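Local atomic coordinates of tail protein, 43 kDa (Neisseria meningitidis MC58, PDB entry 3D37), a protein that is of unknown function but, as a phage-type tail protein related to Mu-like baseplate components, probably takes part in building the baseplate of a contractile tail. Residues S11-G16 and S58-I63; P138-I143 and N160-H165. All blocks are in the same frame, centred on the assembly; numbering follows the deposited sequence.

Interaction 1: residues S11-G16 and S58-I63; sequences SVRVGG and SCEVVI
Strands 11-14 and 58-63 pair antiparallel in the N-terminal domain, which belongs to the GpP-like family of the phage-barrel clan. Ser11 faces Val62 and Arg13 faces Glu60 as hydrogen-bonded pairs, with Val12 opposite Val61 as the non-hydrogen-bonded pair between them. Arg13 N donates to Glu60 O at 2.8 Å, and the return bond from Glu60 N to Arg13 O is longer, 3.1 Å; Ser11 and Val62 exchange a similar pair. Beyond Val14, where the strand ends, a water accepts from Gly15 N and donates to Ser58 O, continuing the link past the last direct bond.

On the face carrying Ser11, Arg13, Glu60 and Val62, the Arg13 side chain starts with CG anti to the backbone N (chi1 -159°) and bends at chi3. Its guanidinium swings over the diagonal neighbour Val62, whose CG2 sits 3.7 Å from the guanidinium plane, over its centre, while Glu60 stands directly opposite Arg13. Glu60 OE1 approaches NH1 of Arg13 obliquely at 3.8 Å, a long salt bridge with the two planes 74° apart. The stronger charge partner is Glu18, which binds Arg13 NE through OE2 and Ser11 OG through OE1. The other face is apolar: Val12 CG1 lies 4.0 Å from Cys59 CB, Val14 CG2 reaches the same CB, and Phe38 and Phe40 of strand 37-42 pack against this side. The backbone bonds therefore fix the register, while Arg13, between Glu18 and the more distant Glu60, probably balances their negative charge beside a valine.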
loop_
_atom_site.group_PDB
_atom_site.type_symbol
_atom_site.label_atom_id
_atom_site.label_comp_id
_atom_site.label_asym_id
_atom_site.label_seq_id
_atom_site.Cartn_x
_atom_site.Cartn_y
_atom_site.Cartn_z
ATOM N N SER A 11 12.778 -29.249 2.657
ATOM C CA SER A 11 13.985 -29.074 1.853
ATOM C C SER A 11 13.835 -29.433 0.376
ATOM O O SER A 11 12.942 -30.183 -0.021
ATOM C CB SER A 11 15.147 -29.883 2.412
ATOM O OG SER A 11 14.808 -31.227 2.355
ATOM N N VAL A 12 14.755 -28.894 -0.423
ATOM C CA VAL A 12 14.951 -29.282 -1.805
ATOM C C VAL A 12 16.233 -30.058 -1.749
ATOM O O VAL A 12 17.274 -29.485 -1.482
ATOM C CB VAL A 12 15.045 -28.050 -2.733
ATOM C CG1 VAL A 12 15.364 -28.453 -4.192
ATOM C CG2 VAL A 12 13.768 -27.256 -2.657
ATOM N N ARG A 13 16.142 -31.374 -1.924
ATOM C CA ARG A 13 17.293 -32.235 -1.876
ATOM C C ARG A 13 17.886 -32.357 -3.281
ATOM O O ARG A 13 17.198 -32.779 -4.200
ATOM C CB ARG A 13 16.856 -33.619 -1.377
ATOM C CG ARG A 13 17.948 -34.433 -0.831
ATOM C CD ARG A 13 17.420 -35.810 -0.421
ATOM N NE ARG A 13 16.774 -35.745 0.893
ATOM C CZ ARG A 13 15.941 -36.670 1.368
ATOM N NH1 ARG A 13 15.547 -37.663 0.631
ATOM N NH2 ARG A 13 15.471 -36.573 2.598
ATOM N N VAL A 14 19.139 -31.938 -3.451
ATOM C CA VAL A 14 19.838 -32.037 -4.728
ATOM C C VAL A 14 21.246 -32.566 -4.455
ATOM O O VAL A 14 22.009 -31.931 -3.672
ATOM C CB VAL A 14 20.042 -30.647 -5.399
ATOM C CG1 VAL A 14 20.934 -30.808 -6.646
ATOM C CG2 VAL A 14 18.739 -29.957 -5.717
ATOM N N GLY A 15 21.609 -33.680 -5.088
ATOM C CA GLY A 15 22.937 -34.264 -4.890
ATOM C C GLY A 15 23.185 -34.477 -3.407
ATOM O O GLY A 15 24.104 -33.882 -2.821
ATOM N N GLY A 16 22.291 -35.274 -2.800
ATOM C CA GLY A 16 22.365 -35.668 -1.385
ATOM C C GLY A 16 22.285 -34.513 -0.413
ATOM O O GLY A 16 22.157 -34.716 0.798
ATOM N N SER A 58 18.362 -32.699 -10.881
ATOM C CA SER A 58 17.306 -33.531 -10.371
ATOM C C SER A 58 17.118 -33.223 -8.908
ATOM O O SER A 58 18.072 -32.944 -8.212
ATOM C CB SER A 58 17.673 -35.005 -10.512
ATOM O OG SER A 58 17.486 -35.373 -11.839
ATOM N N CYS A 59 15.880 -33.240 -8.439
ATOM C CA CYS A 59 15.647 -32.911 -7.031
ATOM C C CYS A 59 14.474 -33.677 -6.430
ATOM O O CYS A 59 13.675 -34.258 -7.125
ATOM C CB CYS A 59 15.450 -31.405 -6.835
ATOM S SG CYS A 59 13.948 -30.715 -7.577
ATOM N N GLU A 60 14.400 -33.619 -5.122
ATOM C CA GLU A 60 13.250 -34.107 -4.379
ATOM C C GLU A 60 12.840 -33.027 -3.415
ATOM O O GLU A 60 13.681 -32.316 -2.857
ATOM C CB GLU A 60 13.590 -35.427 -3.647
ATOM C CG GLU A 60 13.763 -36.568 -4.604
ATOM C CD GLU A 60 14.509 -37.768 -3.987
ATOM O OE1 GLU A 60 15.363 -37.551 -3.135
ATOM O OE2 GLU A 60 14.233 -38.933 -4.359
ATOM N N VAL A 61 11.529 -32.860 -3.258
ATOM C CA VAL A 61 11.021 -31.915 -2.325
ATOM C C VAL A 61 10.644 -32.751 -1.101
ATOM O O VAL A 61 10.009 -33.756 -1.233
ATOM C CB VAL A 61 9.839 -31.126 -2.895
ATOM C CG1 VAL A 61 9.212 -30.133 -1.750
ATOM C CG2 VAL A 61 10.265 -30.397 -4.229
ATOM N N VAL A 62 11.099 -32.362 0.082
ATOM C CA VAL A 62 10.936 -33.230 1.253
ATOM C C VAL A 62 10.346 -32.397 2.388
ATOM O O VAL A 62 10.796 -31.295 2.663
ATOM C CB VAL A 62 12.299 -33.889 1.682
ATOM C CG1 VAL A 62 12.074 -35.065 2.678
ATOM C CG2 VAL A 62 13.050 -34.409 0.472
ATOM N N ILE A 63 9.324 -32.932 3.024
ATOM C CA ILE A 63 8.741 -32.328 4.220
ATOM C C ILE A 63 8.861 -33.367 5.352
ATOM O O ILE A 63 8.338 -34.465 5.228
ATOM C CB ILE A 63 7.247 -31.933 4.004
ATOM C CG1 ILE A 63 7.088 -31.031 2.755
ATOM C CG2 ILE A 63 6.619 -31.310 5.342
ATOM C CD1 ILE A 63 5.698 -30.477 2.516
HETATM O O HOH W 1 20.230 -34.452 -7.635
#

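Interaction 2: residues P138-I143 and N160-H165; sequences PALGKI and NSVGLH
Pro138, Leu140 and Ile143 lean on Ser161 and Val162 where helix 151-161 ends in a Schellman motif, within the gp44-like second domain. The contact is made by side chains, and no hydrogen bond joins the two segments. The ring of Pro138 packs obliquely on Val162, although the modelled approach of Pro138 CG to Val162 CG1 is too short for its detail to be trusted. Leu140 meets the same valine from another direction, nearly at a right angle, bringing CD1 to 3.9 Å from Val162 CG2. Leu140 CD1 also lies 3.4 Å from Ser161 OG, while Ile143 CD1 comes up to Ser161 CB at 3.4 Å, a tight carbon pair.

Among these methyls the Ser161 hydroxyl is satisfied by a hydrogen bond to Ile158 O, one turn back in the helix. Ile158 also touches Leu140 and Ile143, and Val113 of helix 113-121 packs on Pro138, Leu140 and Val162, so the loop's side chains touch both helices. A backbone hydrogen bond between Leu140 and Met111 ties it down further. Behind Val162, Gly163 is the C-prime residue: its positive phi (63°) turns the chain out of the helix toward strand 165-168. The turn is closed by Leu164 N bonding to Ala159 O and by Gly163 N bonding to Asn160 O at 2.8 Å.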
loop_
_atom_site.group_PDB
_atom_site.type_symbol
_atom_site.label_atom_id
_atom_site.label_comp_id
_atom_site.label_asym_id
_atom_site.label_seq_id
_atom_site.Cartn_x
_atom_site.Cartn_y
_atom_site.Cartn_z
ATOM N N PRO A 138 -7.550 -52.796 -18.506
ATOM C CA PRO A 138 -8.222 -53.121 -19.759
ATOM C C PRO A 138 -7.265 -53.173 -20.922
ATOM O O PRO A 138 -6.333 -52.360 -20.989
ATOM C CB PRO A 138 -9.186 -51.941 -19.957
ATOM C CG PRO A 138 -8.544 -50.846 -19.250
ATOM C CD PRO A 138 -8.002 -51.497 -18.002
ATOM N N ALA A 139 -7.510 -54.142 -21.808
ATOM C CA ALA A 139 -6.990 -54.119 -23.172
ATOM C C ALA A 139 -7.556 -52.867 -23.818
ATOM O O ALA A 139 -8.734 -52.596 -23.714
ATOM C CB ALA A 139 -7.403 -55.389 -23.955
ATOM N N LEU A 140 -6.691 -52.093 -24.446
ATOM C CA LEU A 140 -7.070 -50.834 -25.059
ATOM C C LEU A 140 -7.696 -51.085 -26.386
ATOM O O LEU A 140 -7.392 -52.101 -27.045
ATOM C CB LEU A 140 -5.830 -49.959 -25.282
ATOM C CG LEU A 140 -5.257 -49.034 -24.176
ATOM C CD1 LEU A 140 -6.389 -48.322 -23.385
ATOM C CD2 LEU A 140 -4.261 -49.719 -23.262
ATOM N N GLY A 141 -8.552 -50.159 -26.796
ATOM C CA GLY A 141 -9.162 -50.171 -28.111
ATOM C C GLY A 141 -8.249 -49.517 -29.123
ATOM O O GLY A 141 -7.043 -49.551 -28.984
ATOM N N LYS A 142 -8.835 -48.919 -30.147
ATOM C CA LYS A 142 -8.090 -48.199 -31.171
ATOM C C LYS A 142 -7.889 -46.747 -30.775
ATOM O O LYS A 142 -8.842 -45.981 -30.739
ATOM C CB LYS A 142 -8.846 -48.281 -32.507
ATOM C CG LYS A 142 -8.401 -47.306 -33.617
ATOM C CD LYS A 142 -9.126 -47.686 -34.932
ATOM C CE LYS A 142 -8.440 -47.144 -36.201
ATOM N NZ LYS A 142 -8.921 -47.862 -37.470
ATOM N N ILE A 143 -6.657 -46.356 -30.481
ATOM C CA ILE A 143 -6.390 -44.956 -30.112
ATOM C C ILE A 143 -5.497 -44.304 -31.176
ATOM O O ILE A 143 -4.332 -44.683 -31.350
ATOM C CB ILE A 143 -5.795 -44.811 -28.701
ATOM C CG1 ILE A 143 -6.736 -45.405 -27.644
ATOM C CG2 ILE A 143 -5.571 -43.334 -28.364
ATOM C CD1 ILE A 143 -7.867 -44.513 -27.280
ATOM N N ASN A 160 -7.786 -41.994 -20.714
ATOM C CA ASN A 160 -9.122 -41.463 -20.620
ATOM C C ASN A 160 -10.096 -42.368 -21.385
ATOM O O ASN A 160 -11.247 -42.573 -20.931
ATOM C CB ASN A 160 -9.186 -39.994 -21.090
ATOM C CG ASN A 160 -8.648 -38.976 -20.025
ATOM O OD1 ASN A 160 -8.336 -39.329 -18.871
ATOM N ND2 ASN A 160 -8.528 -37.723 -20.430
ATOM N N SER A 161 -9.589 -43.007 -22.468
ATOM C CA SER A 161 -10.324 -44.015 -23.242
ATOM C C SER A 161 -10.908 -45.116 -22.379
ATOM O O SER A 161 -11.895 -45.762 -22.758
ATOM C CB SER A 161 -9.389 -44.703 -24.287
ATOM O OG SER A 161 -8.776 -45.871 -23.699
ATOM N N VAL A 162 -10.244 -45.416 -21.280
ATOM C CA VAL A 162 -10.661 -46.493 -20.396
ATOM C C VAL A 162 -11.102 -45.910 -19.073
ATOM O O VAL A 162 -11.070 -46.613 -18.055
ATOM C CB VAL A 162 -9.557 -47.535 -20.147
ATOM C CG1 VAL A 162 -9.669 -48.703 -21.175
ATOM C CG2 VAL A 162 -8.164 -46.881 -20.174
ATOM N N GLY A 163 -11.531 -44.649 -19.103
ATOM C CA GLY A 163 -12.026 -43.949 -17.897
ATOM C C GLY A 163 -10.958 -43.788 -16.813
ATOM O O GLY A 163 -11.264 -43.843 -15.602
ATOM N N LEU A 164 -9.707 -43.617 -17.242
ATOM C CA LEU A 164 -8.594 -43.420 -16.312
ATOM C C LEU A 164 -7.883 -42.093 -16.598
ATOM O O LEU A 164 -8.276 -41.335 -17.484
ATOM C CB LEU A 164 -7.646 -44.632 -16.320
ATOM C CG LEU A 164 -8.250 -46.030 -16.030
ATOM C CD1 LEU A 164 -7.172 -47.183 -15.932
ATOM C CD2 LEU A 164 -9.078 -46.003 -14.757
ATOM N N HIS A 165 -6.868 -41.782 -15.790
ATOM C CA HIS A 165 -6.092 -40.574 -15.990
ATOM C C HIS A 165 -4.670 -40.804 -15.496
ATOM O O HIS A 165 -4.481 -41.519 -14.515
ATOM C CB HIS A 165 -6.769 -39.397 -15.194
ATOM C CG HIS A 165 -6.299 -38.050 -15.612
ATOM N ND1 HIS A 165 -6.824 -37.385 -16.695
ATOM C CD2 HIS A 165 -5.344 -37.237 -15.101
ATOM C CE1 HIS A 165 -6.193 -36.240 -16.863
ATOM N NE2 HIS A 165 -5.299 -36.116 -15.895
#

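How the interactions relate
Interaction 1 is a largely buried strand pairing, whereas interaction 2 is a surface contact between a loop and a helix end. They share no secondary-structure element and fall in different sequence families, the GpP-like N-terminal one and the gp44-like second one, with centres 35 Å apart. The first joins its segments through main-chain hydrogen bonds, with Arg13 and Glu60 beside Ser11 and Val62 on one face and apolar side chains on the other; the second relies on aliphatic contacts, and its polar bonding stays within the helix end or goes to residues outside the pair. The buried area differs accordingly, 431 Å² against 220 Å². At Ser58 interaction 1 also meets Leu245 of a second subunit, while no other chain touches interaction 2.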